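Local coordinates for uncharacterized protein Dfer_1899 (Dyadobacter fermentans, PDB 5HX0), which is of unknown function but has a six-bladed beta-propeller fold with BNR-like repeats, consistent with a relationship to non-viral sialidases, at residues 59-67 and 126-137; 264-272 and 313-324. All coordinates share one frame; numbering follows the deposited sequence.

Interaction 1 (59-67 and 126-137)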
loop_
_atom_site.group_PDB
_atom_site.type_symbol
_atom_site.label_atom_id
_atom_site.label_comp_id
_atom_site.label_asym_id
_atom_site.label_seq_id
_atom_site.Cartn_x
_atom_site.Cartn_y
_atom_site.Cartn_z
ATOM N N ALA A 59 -3.960 14.983 -2.178
ATOM C CA ALA A 59 -4.606 15.671 -3.296
ATOM C C ALA A 59 -5.802 14.885 -3.821
ATOM O O ALA A 59 -5.984 13.708 -3.521
ATOM C CB ALA A 59 -3.598 15.927 -4.426
ATOM N N PHE A 60 -6.615 15.569 -4.641
ATOM C CA PHE A 60 -7.686 14.976 -5.443
ATOM C C PHE A 60 -8.758 14.329 -4.562
ATOM O O PHE A 60 -8.923 13.098 -4.589
ATOM C CB PHE A 60 -7.094 13.931 -6.422
ATOM C CG PHE A 60 -5.802 14.397 -7.102
ATOM C CD1 PHE A 60 -5.758 15.624 -7.767
ATOM C CD2 PHE A 60 -4.654 13.621 -7.051
ATOM C CE1 PHE A 60 -4.572 16.082 -8.380
ATOM C CE2 PHE A 60 -3.450 14.070 -7.655
ATOM C CZ PHE A 60 -3.419 15.296 -8.328
ATOM N N PRO A 61 -9.500 15.098 -3.769
ATOM C CA PRO A 61 -10.476 14.482 -2.858
ATOM C C PRO A 61 -11.823 14.193 -3.512
ATOM O O PRO A 61 -12.231 14.819 -4.500
ATOM C CB PRO A 61 -10.632 15.539 -1.761
ATOM C CG PRO A 61 -10.525 16.877 -2.571
ATOM C CD PRO A 61 -9.454 16.576 -3.624
ATOM N N SER A 62 -12.513 13.195 -2.963
ATOM C CA SER A 62 -13.949 13.071 -3.160
ATOM C C SER A 62 -14.560 12.754 -1.803
ATOM O O SER A 62 -13.871 12.304 -0.884
ATOM C CB SER A 62 -14.316 12.013 -4.215
ATOM O OG SER A 62 -13.940 10.723 -3.807
ATOM N N VAL A 63 -15.852 13.016 -1.667
ATOM C CA VAL A 63 -16.464 12.940 -0.339
ATOM C C VAL A 63 -17.944 12.592 -0.449
ATOM O O VAL A 63 -18.646 13.037 -1.367
ATOM C CB VAL A 63 -16.204 14.257 0.439
ATOM C CG1 VAL A 63 -16.703 15.481 -0.353
ATOM C CG2 VAL A 63 -16.846 14.220 1.812
ATOM N N ILE A 64 -18.402 11.752 0.491
ATOM C CA ILE A 64 -19.799 11.330 0.616
ATOM C C ILE A 64 -20.192 11.512 2.077
ATOM O O ILE A 64 -19.341 11.699 2.946
ATOM C CB ILE A 64 -19.996 9.865 0.188
ATOM C CG1 ILE A 64 -19.098 8.993 1.080
ATOM C CG2 ILE A 64 -19.610 9.671 -1.309
ATOM C CD1 ILE A 64 -19.429 7.540 1.086
ATOM N N LYS A 65 -21.494 11.470 2.349
ATOM C CA LYS A 65 -21.992 11.435 3.727
ATOM C C LYS A 65 -22.916 10.233 3.864
ATOM O O LYS A 65 -23.896 10.123 3.126
ATOM C CB LYS A 65 -22.726 12.731 4.111
ATOM C CG LYS A 65 -23.220 12.710 5.563
ATOM C CD LYS A 65 -23.893 14.030 5.983
ATOM C CE LYS A 65 -25.354 14.123 5.531
ATOM N NZ LYS A 65 -25.575 14.500 4.091
ATOM N N LYS A 66 -22.593 9.323 4.783
ATOM C CA LYS A 66 -23.364 8.092 4.902
ATOM C C LYS A 66 -24.672 8.342 5.642
ATOM O O LYS A 66 -24.849 9.363 6.308
ATOM C CB LYS A 66 -22.563 7.022 5.641
ATOM C CG LYS A 66 -21.241 6.706 4.964
ATOM C CD LYS A 66 -20.711 5.340 5.417
ATOM C CE LYS A 66 -20.321 5.358 6.856
ATOM N NZ LYS A 66 -19.904 3.991 7.322
ATOM N N LYS A 67 -25.590 7.376 5.522
ATOM C CA LYS A 67 -26.885 7.488 6.194
ATOM C C LYS A 67 -26.720 7.648 7.704
ATOM O O LYS A 67 -27.501 8.365 8.339
ATOM C CB LYS A 67 -27.738 6.255 5.861
ATOM C CG LYS A 67 -29.218 6.344 6.290
ATOM C CD LYS A 67 -30.058 7.167 5.311
ATOM C CE LYS A 67 -31.582 6.957 5.562
ATOM N NZ LYS A 67 -32.382 7.762 4.542
ATOM N N ASP A 126 -6.485 9.793 -7.827
ATOM C CA ASP A 126 -7.814 10.409 -7.850
ATOM C C ASP A 126 -8.966 9.481 -7.452
ATOM O O ASP A 126 -9.777 9.104 -8.309
ATOM C CB ASP A 126 -8.116 10.947 -9.253
ATOM C CG ASP A 126 -7.044 11.897 -9.772
ATOM O OD1 ASP A 126 -5.880 11.799 -9.340
ATOM O OD2 ASP A 126 -7.369 12.748 -10.635
ATOM N N PRO A 127 -9.092 9.090 -6.189
ATOM C CA PRO A 127 -10.237 8.243 -5.808
ATOM C C PRO A 127 -11.533 9.016 -5.978
ATOM O O PRO A 127 -11.691 10.112 -5.441
ATOM C CB PRO A 127 -9.973 7.924 -4.330
ATOM C CG PRO A 127 -9.169 9.179 -3.841
ATOM C CD PRO A 127 -8.330 9.598 -5.026
ATOM N N CYS A 128 -12.477 8.432 -6.707
ATOM C CA CYS A 128 -13.767 9.062 -6.940
ATOM C C CYS A 128 -14.863 8.202 -6.317
ATOM O O CYS A 128 -15.175 7.131 -6.832
ATOM C CB CYS A 128 -13.972 9.252 -8.449
ATOM S SG CYS A 128 -12.896 10.585 -9.028
ATOM N N LEU A 129 -15.441 8.677 -5.220
ATOM C CA LEU A 129 -16.476 7.959 -4.484
ATOM C C LEU A 129 -17.865 8.212 -5.078
ATOM O O LEU A 129 -18.214 9.347 -5.431
ATOM C CB LEU A 129 -16.466 8.396 -3.013
ATOM C CG LEU A 129 -15.191 8.169 -2.190
ATOM C CD1 LEU A 129 -15.332 8.740 -0.755
ATOM C CD2 LEU A 129 -14.875 6.676 -2.127
ATOM N N LEU A 130 -18.665 7.150 -5.173
ATOM C CA LEU A 130 -20.105 7.267 -5.427
ATOM C C LEU A 130 -20.834 6.468 -4.355
ATOM O O LEU A 130 -20.546 5.283 -4.173
ATOM C CB LEU A 130 -20.505 6.728 -6.803
ATOM C CG LEU A 130 -22.034 6.761 -7.061
ATOM C CD1 LEU A 130 -22.558 8.217 -7.155
ATOM C CD2 LEU A 130 -22.400 5.987 -8.324
ATOM N N GLN A 131 -21.768 7.096 -3.647
ATOM C CA GLN A 131 -22.609 6.371 -2.701
ATOM C C GLN A 131 -23.994 6.182 -3.313
ATOM O O GLN A 131 -24.660 7.169 -3.629
ATOM C CB GLN A 131 -22.725 7.100 -1.366
ATOM C CG GLN A 131 -23.624 6.356 -0.374
ATOM C CD GLN A 131 -23.656 7.023 0.975
ATOM O OE1 GLN A 131 -23.259 6.429 1.972
ATOM N NE2 GLN A 131 -24.090 8.280 1.009
ATOM N N LEU A 132 -24.416 4.922 -3.481
ATOM C CA LEU A 132 -25.756 4.629 -3.976
ATOM C C LEU A 132 -26.801 4.844 -2.883
ATOM O O LEU A 132 -26.499 4.815 -1.689
ATOM C CB LEU A 132 -25.854 3.182 -4.480
ATOM C CG LEU A 132 -24.810 2.790 -5.536
ATOM C CD1 LEU A 132 -25.160 1.441 -6.178
ATOM C CD2 LEU A 132 -24.694 3.875 -6.602
ATOM N N LYS A 133 -28.056 5.035 -3.310
ATOM C CA LYS A 133 -29.140 5.188 -2.338
ATOM C C LYS A 133 -29.213 4.003 -1.384
ATOM O O LYS A 133 -29.599 4.169 -0.218
ATOM C CB LYS A 133 -30.481 5.346 -3.057
ATOM C CG LYS A 133 -30.514 6.467 -4.068
ATOM C CD LYS A 133 -30.590 7.780 -3.408
ATOM C CE LYS A 133 -31.051 8.825 -4.417
ATOM N NZ LYS A 133 -30.914 10.183 -3.836
ATOM N N ASP A 134 -28.822 2.814 -1.838
ATOM C CA ASP A 134 -28.887 1.648 -0.964
ATOM C C ASP A 134 -27.656 1.523 -0.078
ATOM O O ASP A 134 -27.532 0.546 0.660
ATOM C CB ASP A 134 -29.102 0.360 -1.784
ATOM C CG ASP A 134 -27.890 -0.045 -2.617
ATOM O OD1 ASP A 134 -26.777 0.472 -2.396
ATOM O OD2 ASP A 134 -28.054 -0.918 -3.498
ATOM N N GLY A 135 -26.746 2.481 -0.133
ATOM C CA GLY A 135 -25.609 2.508 0.758
ATOM C C GLY A 135 -24.340 1.915 0.192
ATOM O O GLY A 135 -23.271 2.115 0.786
ATOM N N THR A 136 -24.420 1.189 -0.929
ATOM C CA THR A 136 -23.217 0.737 -1.625
ATOM C C THR A 136 -22.302 1.915 -1.940
ATOM O O THR A 136 -22.769 2.994 -2.315
ATOM C CB THR A 136 -23.616 0.039 -2.922
ATOM O OG1 THR A 136 -24.470 -1.074 -2.611
ATOM C CG2 THR A 136 -22.384 -0.441 -3.691
ATOM N N ILE A 137 -20.991 1.715 -1.807
ATOM C CA ILE A 137 -20.023 2.751 -2.176
ATOM C C ILE A 137 -19.097 2.203 -3.244
ATOM O O ILE A 137 -18.528 1.118 -3.080
ATOM C CB ILE A 137 -19.213 3.250 -0.967
ATOM C CG1 ILE A 137 -20.142 3.813 0.116
ATOM C CG2 ILE A 137 -18.173 4.323 -1.412
ATOM C CD1 ILE A 137 -19.450 3.981 1.481
HETATM O O HOH W 1 -10.350 12.245 -6.914
HETATM O O HOH W 2 -25.213 4.986 4.111
#
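The Phe60 ring lies between Asp126 and its own neighbour in the chain. On one face the Asp126 carboxylate approaches off-centre, with Asp126 OD1 3.2 Å from Phe60 CD2, and the two planes are 31° apart. Over the centre of the other face sits Ala59 CB, 3.6 Å above the plane. His91 and Tyr384 meet the ring edge-to-face, and the Asp126 side chain also lies near a bound acetate. At the far end the flat group is the Gln131 amide. Its NE2 donates to Lys65 O at 2.8 Å, a partner only 10° out of the amide plane, although the amide itself approaches from above the Lys65 carbonyl plane. Gln131 reaches this carbonyl because CG is anti to the backbone N and the chain stays extended beyond it, while OE1 accepts from a water that is held in turn by Lys67 N.

Strands 59-65 and 128-131 run side by side at 12° between their directions, as innermost strands of consecutive propeller blades do. Each pairs by backbone hydrogen bonds within its own sheet, with strand 71-79 and strand 137-145 respectively, so each direct hydrogen bond across has a side chain at one end at least, and water adds further links.

In one of its two conformers Ser62 OG donates to Pro127 O at 2.8 Å and accepts from Leu129 N at 2.9 Å. Water 1 spans the neighbouring carbonyls, donating to Phe60 O and Pro127 O. Beyond the serine the interface turns apolar. Ile64 sends its two branches different ways: CG2 meets Leu129 CB at 3.8 Å, the side chains crossing near a right angle, and CD1 abuts Ile137 CD1 at 3.6 Å.

Interaction 2 (264-272 and 313-324)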
loop_
_atom_site.group_PDB
_atom_site.type_symbol
_atom_site.label_atom_id
_atom_site.label_comp_id
_atom_site.label_asym_id
_atom_site.label_seq_id
_atom_site.Cartn_x
_atom_site.Cartn_y
_atom_site.Cartn_z
ATOM N N ASN A 264 -11.231 15.506 -21.121
ATOM C CA ASN A 264 -10.722 14.464 -20.232
ATOM C C ASN A 264 -11.581 14.367 -18.976
ATOM O O ASN A 264 -12.583 13.639 -18.974
ATOM C CB ASN A 264 -9.217 14.674 -19.915
ATOM C CG ASN A 264 -8.835 16.141 -19.639
ATOM O OD1 ASN A 264 -9.327 16.750 -18.689
ATOM N ND2 ASN A 264 -7.912 16.681 -20.429
ATOM N N GLU A 265 -11.244 15.095 -17.915
ATOM C CA GLU A 265 -11.960 14.914 -16.643
ATOM C C GLU A 265 -13.399 15.420 -16.748
ATOM O O GLU A 265 -13.644 16.526 -17.237
ATOM C CB GLU A 265 -11.203 15.641 -15.532
ATOM C CG GLU A 265 -9.875 15.003 -15.332
ATOM C CD GLU A 265 -8.986 15.753 -14.377
ATOM O OE1 GLU A 265 -9.241 16.944 -14.090
ATOM O OE2 GLU A 265 -8.010 15.143 -13.918
ATOM N N ALA A 266 -14.356 14.606 -16.306
ATOM C CA ALA A 266 -15.766 14.905 -16.529
ATOM C C ALA A 266 -16.583 14.418 -15.348
ATOM O O ALA A 266 -16.387 13.289 -14.888
ATOM C CB ALA A 266 -16.267 14.228 -17.813
ATOM N N SER A 267 -17.495 15.260 -14.864
ATOM C CA SER A 267 -18.516 14.845 -13.903
ATOM C C SER A 267 -19.863 14.781 -14.603
ATOM O O SER A 267 -20.180 15.645 -15.424
ATOM C CB SER A 267 -18.588 15.812 -12.717
ATOM O OG SER A 267 -17.510 15.581 -11.808
ATOM N N VAL A 268 -20.664 13.775 -14.278
ATOM C CA VAL A 268 -21.933 13.573 -14.961
ATOM C C VAL A 268 -23.059 13.812 -13.966
ATOM O O VAL A 268 -22.873 13.699 -12.748
ATOM C CB VAL A 268 -22.020 12.175 -15.619
ATOM C CG1 VAL A 268 -22.165 11.042 -14.564
ATOM C CG2 VAL A 268 -23.145 12.144 -16.680
ATOM N N TYR A 269 -24.231 14.174 -14.491
ATOM C CA TYR A 269 -25.362 14.568 -13.661
ATOM C C TYR A 269 -26.661 14.267 -14.409
ATOM O O TYR A 269 -26.722 14.399 -15.632
ATOM C CB TYR A 269 -25.237 16.069 -13.307
ATOM C CG TYR A 269 -26.342 16.580 -12.419
ATOM C CD1 TYR A 269 -26.337 16.298 -11.062
ATOM C CD2 TYR A 269 -27.387 17.347 -12.940
ATOM C CE1 TYR A 269 -27.361 16.743 -10.233
ATOM C CE2 TYR A 269 -28.421 17.815 -12.112
ATOM C CZ TYR A 269 -28.393 17.492 -10.754
ATOM O OH TYR A 269 -29.386 17.906 -9.893
ATOM N N GLU A 270 -27.692 13.843 -13.682
ATOM C CA GLU A 270 -29.017 13.664 -14.262
ATOM C C GLU A 270 -29.957 14.681 -13.646
ATOM O O GLU A 270 -30.039 14.783 -12.414
ATOM C CB GLU A 270 -29.548 12.252 -14.021
ATOM C CG GLU A 270 -30.831 11.935 -14.790
ATOM C CD GLU A 270 -31.395 10.590 -14.367
ATOM O OE1 GLU A 270 -31.946 10.501 -13.245
ATOM O OE2 GLU A 270 -31.230 9.612 -15.119
ATOM N N THR A 271 -30.675 15.422 -14.500
ATOM C CA THR A 271 -31.556 16.480 -14.024
ATOM C C THR A 271 -32.910 15.904 -13.621
ATOM O O THR A 271 -33.234 14.763 -13.965
ATOM C CB THR A 271 -31.746 17.531 -15.107
ATOM O OG1 THR A 271 -32.546 16.972 -16.159
ATOM C CG2 THR A 271 -30.397 17.963 -15.651
ATOM N N PRO A 272 -33.723 16.672 -12.883
ATOM C CA PRO A 272 -35.050 16.151 -12.508
ATOM C C PRO A 272 -35.899 15.763 -13.702
ATOM O O PRO A 272 -36.627 14.765 -13.630
ATOM C CB PRO A 272 -35.661 17.304 -11.702
ATOM C CG PRO A 272 -34.425 17.964 -11.040
ATOM C CD PRO A 272 -33.353 17.877 -12.104
ATOM N N PRO A 313 -11.135 20.740 -12.556
ATOM C CA PRO A 313 -12.213 20.007 -13.201
ATOM C C PRO A 313 -13.516 20.429 -12.514
ATOM O O PRO A 313 -13.460 21.211 -11.562
ATOM C CB PRO A 313 -11.863 18.543 -12.918
ATOM C CG PRO A 313 -11.213 18.605 -11.542
ATOM C CD PRO A 313 -10.479 19.958 -11.495
HETATM N N MSE A 314 -14.648 19.910 -12.963
HETATM C CA MSE A 314 -15.950 20.314 -12.448
HETATM C C MSE A 314 -16.582 19.198 -11.616
HETATM O O MSE A 314 -16.336 18.018 -11.883
HETATM C CB MSE A 314 -16.899 20.700 -13.606
HETATM C CG MSE A 314 -16.946 22.224 -13.928
HETATM SE SE MSE A 314 -15.261 22.882 -14.604
HETATM C CE MSE A 314 -14.976 21.757 -16.175
ATOM N N HIS A 315 -17.379 19.587 -10.614
ATOM C CA HIS A 315 -18.181 18.670 -9.812
ATOM C C HIS A 315 -19.570 19.273 -9.632
ATOM O O HIS A 315 -19.686 20.471 -9.372
ATOM C CB HIS A 315 -17.560 18.415 -8.406
ATOM C CG HIS A 315 -18.398 17.514 -7.556
ATOM N ND1 HIS A 315 -19.300 17.989 -6.625
ATOM C CD2 HIS A 315 -18.540 16.166 -7.560
ATOM C CE1 HIS A 315 -19.935 16.970 -6.070
ATOM N NE2 HIS A 315 -19.511 15.855 -6.637
ATOM N N ALA A 316 -20.618 18.459 -9.756
ATOM C CA ALA A 316 -21.990 18.949 -9.616
ATOM C C ALA A 316 -22.686 18.239 -8.467
ATOM O O ALA A 316 -22.630 17.009 -8.369
ATOM C CB ALA A 316 -22.799 18.750 -10.899
ATOM N N LEU A 317 -23.365 19.020 -7.622
ATOM C CA LEU A 317 -24.125 18.521 -6.480
ATOM C C LEU A 317 -25.543 19.077 -6.533
ATOM O O LEU A 317 -25.723 20.294 -6.639
ATOM C CB LEU A 317 -23.459 18.955 -5.166
ATOM C CG LEU A 317 -24.271 18.666 -3.896
ATOM C CD1 LEU A 317 -24.329 17.169 -3.648
ATOM C CD2 LEU A 317 -23.665 19.393 -2.681
ATOM N N ARG A 318 -26.546 18.198 -6.446
ATOM C CA ARG A 318 -27.931 18.652 -6.388
ATOM C C ARG A 318 -28.201 19.181 -4.984
ATOM O O ARG A 318 -27.998 18.458 -4.007
ATOM C CB ARG A 318 -28.895 17.513 -6.726
ATOM C CG ARG A 318 -30.360 17.957 -6.777
ATOM C CD ARG A 318 -31.305 16.759 -7.010
ATOM N NE ARG A 318 -31.170 16.260 -8.379
ATOM C CZ ARG A 318 -32.010 15.409 -8.959
ATOM N NH1 ARG A 318 -33.050 14.939 -8.274
ATOM N NH2 ARG A 318 -31.808 15.023 -10.221
ATOM N N LEU A 319 -28.645 20.431 -4.876
ATOM C CA LEU A 319 -28.974 21.048 -3.592
ATOM C C LEU A 319 -30.396 20.688 -3.173
ATOM O O LEU A 319 -31.182 20.155 -3.953
ATOM C CB LEU A 319 -28.805 22.564 -3.706
ATOM C CG LEU A 319 -27.376 23.013 -4.001
ATOM C CD1 LEU A 319 -27.377 24.495 -4.350
ATOM C CD2 LEU A 319 -26.506 22.766 -2.770
ATOM N N PRO A 320 -30.779 20.962 -1.925
ATOM C CA PRO A 320 -32.112 20.528 -1.471
ATOM C C PRO A 320 -33.269 21.141 -2.240
ATOM O O PRO A 320 -34.364 20.574 -2.211
ATOM C CB PRO A 320 -32.124 20.947 0.004
ATOM C CG PRO A 320 -30.653 20.865 0.389
ATOM C CD PRO A 320 -29.975 21.471 -0.806
ATOM N N ASP A 321 -33.081 22.265 -2.939
ATOM C CA ASP A 321 -34.149 22.860 -3.725
ATOM C C ASP A 321 -34.027 22.521 -5.205
ATOM O O ASP A 321 -34.685 23.155 -6.029
ATOM C CB ASP A 321 -34.179 24.381 -3.515
ATOM C CG ASP A 321 -32.919 25.078 -4.020
ATOM O OD1 ASP A 321 -31.995 24.396 -4.521
ATOM O OD2 ASP A 321 -32.844 26.323 -3.896
ATOM N N ASN A 322 -33.179 21.550 -5.549
ATOM C CA ASN A 322 -32.921 20.998 -6.874
ATOM C C ASN A 322 -32.060 21.912 -7.743
ATOM O O ASN A 322 -31.703 21.503 -8.865
ATOM C CB ASN A 322 -34.205 20.640 -7.652
ATOM C CG ASN A 322 -34.928 19.422 -7.074
ATOM O OD1 ASN A 322 -34.353 18.631 -6.338
ATOM N ND2 ASN A 322 -36.197 19.274 -7.423
ATOM N N ARG A 323 -31.686 23.109 -7.281
ATOM C CA ARG A 323 -30.611 23.815 -7.969
ATOM C C ARG A 323 -29.324 22.988 -7.841
ATOM O O ARG A 323 -29.249 22.039 -7.062
ATOM C CB ARG A 323 -30.438 25.230 -7.400
ATOM C CG ARG A 323 -31.668 26.129 -7.594
ATOM C CD ARG A 323 -31.369 27.535 -7.135
ATOM N NE ARG A 323 -31.005 27.565 -5.723
ATOM C CZ ARG A 323 -30.343 28.569 -5.145
ATOM N NH1 ARG A 323 -29.947 29.620 -5.862
ATOM N NH2 ARG A 323 -30.057 28.504 -3.860
ATOM N N VAL A 324 -28.306 23.349 -8.625
ATOM C CA VAL A 324 -27.115 22.518 -8.785
ATOM C C VAL A 324 -25.880 23.354 -8.475
ATOM O O VAL A 324 -25.630 24.366 -9.143
ATOM C CB VAL A 324 -27.018 21.927 -10.203
ATOM C CG1 VAL A 324 -25.750 21.074 -10.346
ATOM C CG2 VAL A 324 -28.273 21.109 -10.523
HETATM O O HOH W 3 -14.868 17.971 -15.103
HETATM O O HOH W 4 -21.704 15.618 -10.876
HETATM O O HOH W 5 -31.206 19.614 -10.520
HETATM O O HOH W 6 -31.910 12.089 -10.820
#
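Tyr269 and Arg318 carry one end of this contact, meeting at the phenol oxygen. The tyrosine CG stands opposite the backbone N (chi1 -179°), which sends the ring across to the other strand. Arg318 leaves its backbone extended and then bends at chi3 (-71°), which brings the guanidinium alongside Tyr269 OH and Glu270 O. Arg318 NE donates to Tyr269 OH at 2.9 Å, and NH2 donates to Glu270 O at 2.8 Å, that carbonyl lying close to the guanidinium plane. Two bonds to successive residues thus fix the group's rotation, and Pro272 lies over one face, offset toward the rim, with its CD 3.8 Å from Arg318 NH2. The phenol oxygen has a second bond, donated to water 5 at 2.6 Å, which in turn donates a hydrogen bond to Asn322 O. Val324 also packs on the ring: CG1 lies over one face, while CG2 approaches Tyr269 CZ to 3.6 Å.

The strands concerned, 264-270 and 314-318, are the innermost strands of two successive blades of the beta-propeller. Their short axes differ by 9° in direction and approach to 6.2 Å: two edge strands of separate sheets running in the same direction, each direct hydrogen bond between them involving a side chain. Water 4 adds a link, donating to Val268 O and Ala316 O.

Toward the start of the strands, Ser267 keeps OG beside its backbone N and anti to the carbonyl carbon, aiming the hydroxyl at Met314 (selenomethionine) O, 2.7 Å away. Ser267 OG also hydrogen-bonds with Ala211 N. Glu265 is extended beyond CG, and its OE1 rests 3.3 Å from CB of Pro313, which follows a cis peptide bond. The carboxylate is oriented by Arg281, through a salt bridge, and by the Tyr368 hydroxyl.

In the fold
Interaction 1 closes before interaction 2 opens along the chain, and their centres are about 14 Å apart. Each joins the innermost strands of two successive blades: 56-65 with 123-131, and 262-270 with 314-318. These are separate pairs of the six blades, with the sheet that begins at strand 213-214 lying between them in sequence. The two contacts touch at one end, where Asp126 OD2 comes to 4.1 Å from Glu265 OE2. Strand 367-375 ties them together: Tyr368 touches Phe60, Asp126 and Pro313 and bonds Glu265, while Trp370 meets Ser62 and His315.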